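Long-range contacts in pectate lyase II (Xanthomonas campestris pv. campestris, PDB 2QY1), which probably cleaves pectate, the polygalacturonate of plant cell walls, by eliminative lysis, as a secreted member of polysaccharide lyase family 1: residues 125-131 / 159-165; 254-258 / 278-282; 197-201 / 317-322. The protein carries 2 engineered substitutions. One frame throughout, in Å; residues are numbered along the deposited sequence.

Each of the three contacts involves a strand of one right-handed parallel beta-helix, the fold of polysaccharide lyase family 1. Contact 1 joins two successive coils at a corner. Contact 3 lies next to it, with centres about 21 Å apart, and the two touch where Thr165 CG2 packs 3.8 Å from His197 NE2; strands 164-174 and 193-202, which carry them, are neighbours. There the C-terminal helix 314-321 packs on the outside. Contact 2, nested along the chain within the loop closed by contact 3, has its centre about 27 Å from that of contact 1 and about 28 Å from that of contact 3; it lies at the surface, where the Asp257 side chain is about 3 Å from a phosphate ion, probably from the crystallisation liquor.

Contact 1 (125-131 / 159-165); sequences EPSKIWV and KGVHHVT
Two successive coils of the parallel beta-helix turn the same corner here, with Pro126, Ser127 and Lys128 over Val161, His162 and His163. His162 N donates to Pro126 O at 3.1 Å. Beyond the corner, where strands 129-137 and 164-174 pair in parallel, Ile129 O accepts from Thr165 N, and Thr165 O accepts from Val131 N at 2.9 Å; at the corner the bonds from Lys128 N to His162 O and from Ile129 N to His163 O are both weak. Ser127 CB lies over one face of the His162 ring, 3.5 Å from its centroid, in a CH-pi contact. The ring reaches this place because CG sits between the backbone N and carbonyl carbon (chi1 62°), and its edge is held in two directions: ND1 shares a nearly straight 2.9 Å hydrogen bond with His163 ND1, while NE2 is joined through a water to Glu125 O. Ser127 OG itself bonds to His95 of the preceding coil. Ile129 and Val164 lie side by side, CB to CG2 3.9 Å, and both side chains touch Leu118. Trp130 and Thr165 also point the same way, Thr165 CG2 lying 3.7 Å from Trp130 CD1; Ser167 binds the indole NE1. Pro126 with Val161 and Ile129 with Val164 pair aliphatic groups, Ser127 with His162 polar ones; such side-chain stacking between coils is characteristic of the parallel beta-helix of pectate lyases.

Contact 2 (254-258 / 278-282); sequences TSRDS and GTPDG
Arg256, just past the end of strand 245-255, reaches across to the loop at Gly278 and Pro280. Its CB starts toward that loop, 4.1 Å from Pro280 CG, and the chain then runs on to a bend at chi3 (60°), which turns the guanidinium over the proline. NE donates instead to Thr254 OG1 of its own segment, at 3.1 Å. CZ lies 3.8 Å from Pro280 CD, which sits over one face of the guanidinium, displaced toward its rim. NH1 packs at 3.8 Å from Pro280 CB. At the tip, NH2 donates to Gly278 O at 2.8 Å; the oxygen is near the guanidinium plane, while the donor is tilted 35° from the carbonyl plane. The same NH2 bonds Asn288 OD1, and Asn288 ND2 in turn reaches Gly278 O, tying strand 287-288 into the arrangement. Asp257 is a looser neighbour, its OD1 3.9 Å from Asp281 O. Bonds from NE and NH2 fix the rotation of the guanidinium, and one face is partly overlaid by the proline ring. Across the two segments, the cationic group is therefore met by a neutral carbonyl and a proline, with no carboxylate pairing to it: hydrogen bonding and packing hold the loop here.

Contact 3 (197-201 / 317-322); sequences HHNRF and KVIATA
Arg200 and Val318 cross at an angle, and the arginine runs on to lay its guanidinium flat against Ile319. The side chain is extended from CG to NE, with CG anti to the backbone N (chi1 -169°), which carries the charged end past the helix. Near its root, CB meets Val318 CG1 at 3.5 Å and Ala322 CB at 3.8 Å. Farther out, Ile319 CG1 stands 3.8 Å above the guanidinium plane, over its centre. Glu202 forms a salt bridge with NE, and a water at the edge of the guanidinium accepts from NH1 at 3.1 Å while donating to Ile319 O and Ala322 O. This water links the arginine to one carbonyl of the last helical turn and one just beyond the helix. On the other flank, Lys317 CG comes to the edge of the His198 ring, near its plane, 3.9 Å from CD2. That ring shares a 3.0 Å hydrogen bond between its ND1 and His197 ND1, bonds Thr309 through NE2, and stacks on Tyr168. Helix 314-321 thus lies against the outside of the beta-helix at strand 193-202, with Val318 also touching Tyr222 of strand 215-226 and Thr321 touching Tyr168 of strand 164-174, so that it spans three consecutive parallel strands.

Contact 1 (125-131 / 159-165)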
loop_
_atom_site.group_PDB
_atom_site.type_symbol
_atom_site.label_atom_id
_atom_site.label_comp_id
_atom_site.label_asym_id
_atom_site.label_seq_id
_atom_site.Cartn_x
_atom_site.Cartn_y
_atom_site.Cartn_z
ATOM N N GLU A 125 -16.758 6.138 4.061
ATOM C CA GLU A 125 -15.469 5.443 4.023
ATOM C C GLU A 125 -15.372 4.582 2.767
ATOM O O GLU A 125 -16.284 3.797 2.491
ATOM C CB GLU A 125 -15.286 4.555 5.260
ATOM C CG GLU A 125 -15.379 5.269 6.606
ATOM C CD GLU A 125 -16.797 5.357 7.140
ATOM O OE1 GLU A 125 -17.547 4.366 7.020
ATOM O OE2 GLU A 125 -17.157 6.417 7.698
ATOM N N PRO A 126 -14.280 4.733 1.991
ATOM C CA PRO A 126 -14.082 3.888 0.812
ATOM C C PRO A 126 -14.086 2.388 1.116
ATOM O O PRO A 126 -13.629 1.963 2.178
ATOM C CB PRO A 126 -12.709 4.332 0.291
ATOM C CG PRO A 126 -12.584 5.750 0.765
ATOM C CD PRO A 126 -13.196 5.721 2.133
ATOM N N SER A 127 -14.617 1.607 0.178
ATOM C CA SER A 127 -14.679 0.151 0.302
ATOM C C SER A 127 -14.614 -0.501 -1.072
ATOM O O SER A 127 -14.919 0.137 -2.082
ATOM C CB SER A 127 -15.943 -0.294 1.047
ATOM O OG SER A 127 -17.113 -0.054 0.289
ATOM N N LYS A 128 -14.227 -1.776 -1.090
ATOM C CA LYS A 128 -13.983 -2.525 -2.321
ATOM C C LYS A 128 -12.993 -1.767 -3.201
ATOM O O LYS A 128 -13.354 -1.222 -4.245
ATOM C CB LYS A 128 -15.283 -2.860 -3.075
ATOM C CG LYS A 128 -16.350 -3.645 -2.273
ATOM C CD LYS A 128 -15.781 -4.765 -1.383
ATOM C CE LYS A 128 -15.345 -5.992 -2.175
ATOM N NZ LYS A 128 -15.065 -7.176 -1.292
ATOM N N ILE A 129 -11.744 -1.715 -2.746
ATOM C CA ILE A 129 -10.672 -1.067 -3.493
ATOM C C ILE A 129 -9.621 -2.114 -3.855
ATOM O O ILE A 129 -9.261 -2.953 -3.028
ATOM C CB ILE A 129 -10.002 0.090 -2.688
ATOM C CG1 ILE A 129 -11.041 0.981 -1.974
ATOM C CG2 ILE A 129 -9.051 0.904 -3.589
ATOM C CD1 ILE A 129 -12.000 1.769 -2.886
ATOM N N TRP A 130 -9.148 -2.071 -5.098
ATOM C CA TRP A 130 -8.107 -2.977 -5.554
ATOM C C TRP A 130 -6.908 -2.179 -6.032
ATOM O O TRP A 130 -6.964 -1.526 -7.073
ATOM C CB TRP A 130 -8.633 -3.876 -6.679
ATOM C CG TRP A 130 -7.730 -5.035 -7.032
ATOM C CD1 TRP A 130 -6.841 -5.676 -6.208
ATOM C CD2 TRP A 130 -7.669 -5.721 -8.293
ATOM N NE1 TRP A 130 -6.223 -6.705 -6.884
ATOM C CE2 TRP A 130 -6.711 -6.754 -8.164
ATOM C CE3 TRP A 130 -8.327 -5.556 -9.524
ATOM C CZ2 TRP A 130 -6.391 -7.620 -9.219
ATOM C CZ3 TRP A 130 -8.008 -6.418 -10.573
ATOM C CH2 TRP A 130 -7.049 -7.440 -10.411
ATOM N N VAL A 131 -5.833 -2.218 -5.249
ATOM C CA VAL A 131 -4.577 -1.565 -5.608
ATOM C C VAL A 131 -3.645 -2.674 -6.104
ATOM O O VAL A 131 -3.134 -3.457 -5.307
ATOM C CB VAL A 131 -3.971 -0.800 -4.399
ATOM C CG1 VAL A 131 -2.614 -0.175 -4.756
ATOM C CG2 VAL A 131 -4.944 0.279 -3.904
ATOM N N LYS A 159 -8.948 5.945 8.602
ATOM C CA LYS A 159 -10.298 6.386 8.963
ATOM C C LYS A 159 -11.416 5.454 8.474
ATOM O O LYS A 159 -12.499 5.904 8.099
ATOM C CB LYS A 159 -10.531 7.846 8.536
ATOM C CG LYS A 159 -9.627 8.855 9.259
ATOM C CD LYS A 159 -9.909 10.296 8.834
ATOM C CE LYS A 159 -9.166 10.654 7.552
ATOM N NZ LYS A 159 -9.712 11.882 6.889
ATOM N N GLY A 160 -11.141 4.154 8.484
ATOM C CA GLY A 160 -12.182 3.152 8.289
ATOM C C GLY A 160 -12.402 2.630 6.884
ATOM O O GLY A 160 -13.450 2.045 6.603
ATOM N N VAL A 161 -11.428 2.839 6.000
ATOM C CA VAL A 161 -11.437 2.195 4.691
ATOM C C VAL A 161 -11.465 0.683 4.929
ATOM O O VAL A 161 -10.691 0.163 5.739
ATOM C CB VAL A 161 -10.200 2.583 3.848
ATOM C CG1 VAL A 161 -10.201 1.855 2.509
ATOM C CG2 VAL A 161 -10.154 4.091 3.630
ATOM N N HIS A 162 -12.368 -0.015 4.244
ATOM C CA HIS A 162 -12.532 -1.450 4.475
ATOM C C HIS A 162 -12.694 -2.260 3.196
ATOM O O HIS A 162 -13.144 -1.740 2.180
ATOM C CB HIS A 162 -13.694 -1.718 5.439
ATOM C CG HIS A 162 -15.025 -1.249 4.939
ATOM N ND1 HIS A 162 -15.930 -2.089 4.327
ATOM C CD2 HIS A 162 -15.611 -0.029 4.976
ATOM C CE1 HIS A 162 -17.015 -1.407 4.006
ATOM N NE2 HIS A 162 -16.846 -0.154 4.388
ATOM N N HIS A 163 -12.316 -3.538 3.276
ATOM C CA HIS A 163 -12.412 -4.494 2.164
ATOM C C HIS A 163 -11.580 -4.093 0.952
ATOM O O HIS A 163 -12.096 -3.671 -0.091
ATOM C CB HIS A 163 -13.872 -4.805 1.828
ATOM C CG HIS A 163 -14.573 -5.552 2.917
ATOM N ND1 HIS A 163 -15.293 -4.922 3.907
ATOM C CD2 HIS A 163 -14.623 -6.876 3.198
ATOM C CE1 HIS A 163 -15.777 -5.827 4.740
ATOM N NE2 HIS A 163 -15.381 -7.021 4.334
ATOM N N VAL A 164 -10.271 -4.249 1.124
ATOM C CA VAL A 164 -9.266 -3.793 0.173
ATOM C C VAL A 164 -8.265 -4.911 -0.086
ATOM O O VAL A 164 -7.853 -5.615 0.840
ATOM C CB VAL A 164 -8.517 -2.543 0.720
ATOM C CG1 VAL A 164 -7.383 -2.115 -0.208
ATOM C CG2 VAL A 164 -9.495 -1.384 0.935
ATOM N N THR A 165 -7.894 -5.082 -1.353
ATOM C CA THR A 165 -6.773 -5.938 -1.720
ATOM C C THR A 165 -5.633 -5.087 -2.273
ATOM O O THR A 165 -5.818 -4.299 -3.203
ATOM C CB THR A 165 -7.175 -7.040 -2.727
ATOM O OG1 THR A 165 -7.967 -8.026 -2.059
ATOM C CG2 THR A 165 -5.941 -7.725 -3.313
HETATM O O HOH W 1 -15.683 1.907 7.963
HETATM O O HOH W 2 -18.043 2.094 3.687
#

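Contact 2 (254-258 / 278-282)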
loop_
_atom_site.group_PDB
_atom_site.type_symbol
_atom_site.label_atom_id
_atom_site.label_comp_id
_atom_site.label_asym_id
_atom_site.label_seq_id
_atom_site.Cartn_x
_atom_site.Cartn_y
_atom_site.Cartn_z
ATOM N N THR A 254 6.686 -7.077 14.239
ATOM C CA THR A 254 6.809 -6.362 15.506
ATOM C C THR A 254 5.526 -5.617 15.870
ATOM O O THR A 254 4.622 -5.475 15.045
ATOM C CB THR A 254 8.016 -5.374 15.488
ATOM O OG1 THR A 254 8.169 -4.762 16.776
ATOM C CG2 THR A 254 7.835 -4.283 14.422
ATOM N N SER A 255 5.454 -5.177 17.122
ATOM C CA SER A 255 4.451 -4.220 17.568
ATOM C C SER A 255 5.149 -3.170 18.422
ATOM O O SER A 255 5.679 -3.492 19.482
ATOM C CB SER A 255 3.357 -4.906 18.376
ATOM O OG SER A 255 2.398 -3.954 18.797
ATOM N N ARG A 256 5.153 -1.922 17.959
ATOM C CA ARG A 256 5.883 -0.854 18.650
ATOM C C ARG A 256 5.311 0.544 18.408
ATOM O O ARG A 256 4.729 0.812 17.358
ATOM C CB ARG A 256 7.370 -0.885 18.264
ATOM C CG ARG A 256 7.647 -0.766 16.761
ATOM C CD ARG A 256 9.134 -0.846 16.462
ATOM N NE ARG A 256 9.710 -2.111 16.917
ATOM C CZ ARG A 256 11.009 -2.328 17.104
ATOM N NH1 ARG A 256 11.893 -1.364 16.879
ATOM N NH2 ARG A 256 11.425 -3.516 17.523
ATOM N N ASP A 257 5.484 1.411 19.407
ATOM C CA ASP A 257 5.219 2.861 19.316
ATOM C C ASP A 257 3.754 3.310 19.409
ATOM O O ASP A 257 3.453 4.498 19.253
ATOM C CB ASP A 257 5.914 3.481 18.093
ATOM C CG ASP A 257 7.427 3.414 18.190
ATOM O OD1 ASP A 257 7.978 3.803 19.241
ATOM O OD2 ASP A 257 8.070 2.972 17.215
ATOM N N SER A 258 2.857 2.362 19.679
ATOM C CA SER A 258 1.470 2.682 20.013
ATOM C C SER A 258 1.204 2.487 21.503
ATOM O O SER A 258 1.963 1.800 22.193
ATOM C CB SER A 258 0.495 1.840 19.186
ATOM O OG SER A 258 0.266 2.427 17.918
ATOM N N GLY A 278 15.785 -5.188 16.941
ATOM C CA GLY A 278 16.148 -4.057 17.784
ATOM C C GLY A 278 15.062 -3.692 18.777
ATOM O O GLY A 278 13.907 -4.089 18.624
ATOM N N THR A 279 15.446 -2.934 19.801
ATOM C CA THR A 279 14.519 -2.456 20.823
ATOM C C THR A 279 14.154 -1.004 20.510
ATOM O O THR A 279 15.044 -0.182 20.270
ATOM C CB THR A 279 15.142 -2.560 22.238
ATOM O OG1 THR A 279 15.740 -3.850 22.407
ATOM C CG2 THR A 279 14.092 -2.353 23.324
ATOM N N PRO A 280 12.843 -0.683 20.497
ATOM C CA PRO A 280 12.428 0.682 20.168
ATOM C C PRO A 280 12.785 1.693 21.260
ATOM O O PRO A 280 12.741 1.367 22.450
ATOM C CB PRO A 280 10.907 0.563 20.026
ATOM C CG PRO A 280 10.540 -0.597 20.873
ATOM C CD PRO A 280 11.689 -1.558 20.774
ATOM N N ASP A 281 13.147 2.903 20.842
ATOM C CA ASP A 281 13.367 4.011 21.767
ATOM C C ASP A 281 12.022 4.525 22.265
ATOM O O ASP A 281 11.098 4.734 21.473
ATOM C CB ASP A 281 14.145 5.141 21.086
ATOM C CG ASP A 281 15.565 4.742 20.712
ATOM O OD1 ASP A 281 16.142 3.852 21.374
ATOM O OD2 ASP A 281 16.109 5.330 19.754
ATOM N N GLY A 282 11.915 4.720 23.576
ATOM C CA GLY A 282 10.672 5.177 24.188
ATOM C C GLY A 282 10.272 4.343 25.387
ATOM O O GLY A 282 11.036 3.487 25.844
#

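Contact 3 (197-201 / 317-322)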
loop_
_atom_site.group_PDB
_atom_site.type_symbol
_atom_site.label_atom_id
_atom_site.label_comp_id
_atom_site.label_asym_id
_atom_site.label_seq_id
_atom_site.Cartn_x
_atom_site.Cartn_y
_atom_site.Cartn_z
ATOM N N HIS A 197 -1.016 -9.080 -0.562
ATOM C CA HIS A 197 -0.366 -10.289 -1.082
ATOM C C HIS A 197 0.432 -10.110 -2.366
ATOM O O HIS A 197 0.113 -9.261 -3.199
ATOM C CB HIS A 197 -1.352 -11.460 -1.195
ATOM C CG HIS A 197 -2.320 -11.347 -2.331
ATOM N ND1 HIS A 197 -2.083 -11.913 -3.566
ATOM C CD2 HIS A 197 -3.534 -10.756 -2.414
ATOM C CE1 HIS A 197 -3.106 -11.663 -4.365
ATOM N NE2 HIS A 197 -4.000 -10.964 -3.689
ATOM N N HIS A 198 1.484 -10.921 -2.491
ATOM C CA HIS A 198 2.380 -10.931 -3.656
ATOM C C HIS A 198 3.016 -9.571 -3.964
ATOM O O HIS A 198 3.385 -9.293 -5.110
ATOM C CB HIS A 198 1.672 -11.505 -4.888
ATOM C CG HIS A 198 1.446 -12.984 -4.822
ATOM N ND1 HIS A 198 0.267 -13.537 -4.373
ATOM C CD2 HIS A 198 2.247 -14.025 -5.153
ATOM C CE1 HIS A 198 0.351 -14.855 -4.431
ATOM N NE2 HIS A 198 1.543 -15.177 -4.899
ATOM N N ASN A 199 3.151 -8.733 -2.938
ATOM C CA ASN A 199 3.848 -7.460 -3.080
ATOM C C ASN A 199 5.360 -7.639 -2.945
ATOM O O ASN A 199 5.831 -8.557 -2.265
ATOM C CB ASN A 199 3.354 -6.435 -2.049
ATOM C CG ASN A 199 1.862 -6.178 -2.140
ATOM O OD1 ASN A 199 1.095 -6.563 -1.258
ATOM N ND2 ASN A 199 1.445 -5.529 -3.208
ATOM N N ARG A 200 6.108 -6.757 -3.603
ATOM C CA ARG A 200 7.564 -6.723 -3.503
ATOM C C ARG A 200 7.978 -5.475 -2.733
ATOM O O ARG A 200 7.739 -4.354 -3.185
ATOM C CB ARG A 200 8.199 -6.723 -4.896
ATOM C CG ARG A 200 9.700 -6.949 -4.901
ATOM C CD ARG A 200 10.256 -7.016 -6.313
ATOM N NE ARG A 200 11.720 -7.014 -6.307
ATOM C CZ ARG A 200 12.485 -6.989 -7.396
ATOM N NH1 ARG A 200 11.941 -6.967 -8.607
ATOM N NH2 ARG A 200 13.807 -6.989 -7.272
ATOM N N PHE A 201 8.579 -5.683 -1.564
ATOM C CA PHE A 201 9.054 -4.595 -0.717
ATOM C C PHE A 201 10.572 -4.676 -0.621
ATOM O O PHE A 201 11.107 -5.563 0.051
ATOM C CB PHE A 201 8.442 -4.688 0.688
ATOM C CG PHE A 201 6.934 -4.723 0.709
ATOM C CD1 PHE A 201 6.182 -3.648 0.233
ATOM C CD2 PHE A 201 6.262 -5.821 1.247
ATOM C CE1 PHE A 201 4.780 -3.678 0.271
ATOM C CE2 PHE A 201 4.869 -5.858 1.297
ATOM C CZ PHE A 201 4.127 -4.783 0.807
ATOM N N LYS A 317 8.680 -15.834 -7.561
ATOM C CA LYS A 317 7.343 -15.526 -8.070
ATOM C C LYS A 317 7.054 -14.024 -8.039
ATOM O O LYS A 317 6.603 -13.459 -9.037
ATOM C CB LYS A 317 6.274 -16.325 -7.298
ATOM C CG LYS A 317 4.822 -15.825 -7.411
ATOM C CD LYS A 317 4.261 -15.832 -8.840
ATOM C CE LYS A 317 3.835 -17.213 -9.304
ATOM N NZ LYS A 317 3.337 -17.155 -10.709
ATOM N N VAL A 318 7.331 -13.388 -6.904
ATOM C CA VAL A 318 7.077 -11.958 -6.733
ATOM C C VAL A 318 7.991 -11.103 -7.616
ATOM O O VAL A 318 7.524 -10.172 -8.264
ATOM C CB VAL A 318 7.141 -11.542 -5.239
ATOM C CG1 VAL A 318 7.166 -10.036 -5.083
ATOM C CG2 VAL A 318 5.953 -12.124 -4.479
ATOM N N ILE A 319 9.281 -11.432 -7.668
ATOM C CA ILE A 319 10.198 -10.739 -8.577
ATOM C C ILE A 319 9.679 -10.792 -10.021
ATOM O O ILE A 319 9.754 -9.801 -10.749
ATOM C CB ILE A 319 11.653 -11.278 -8.472
ATOM C CG1 ILE A 319 12.310 -10.772 -7.181
ATOM C CG2 ILE A 319 12.489 -10.856 -9.689
ATOM C CD1 ILE A 319 13.574 -11.529 -6.770
ATOM N N ALA A 320 9.114 -11.933 -10.405
ATOM C CA ALA A 320 8.626 -12.147 -11.769
ATOM C C ALA A 320 7.301 -11.441 -12.092
ATOM O O ALA A 320 7.034 -11.130 -13.256
ATOM C CB ALA A 320 8.507 -13.640 -12.055
ATOM N N THR A 321 6.483 -11.191 -11.071
ATOM C CA THR A 321 5.096 -10.764 -11.291
ATOM C C THR A 321 4.720 -9.396 -10.712
ATOM O O THR A 321 3.759 -8.780 -11.175
ATOM C CB THR A 321 4.085 -11.802 -10.750
ATOM O OG1 THR A 321 4.272 -11.967 -9.337
ATOM C CG2 THR A 321 4.243 -13.150 -11.457
ATOM N N ALA A 322 5.456 -8.931 -9.702
ATOM C CA ALA A 322 5.088 -7.702 -8.991
ATOM C C ALA A 322 5.467 -6.427 -9.731
ATOM O O ALA A 322 6.533 -6.346 -10.348
ATOM C CB ALA A 322 5.680 -7.689 -7.589
HETATM O O HOH W 3 9.115 -7.207 -9.732
#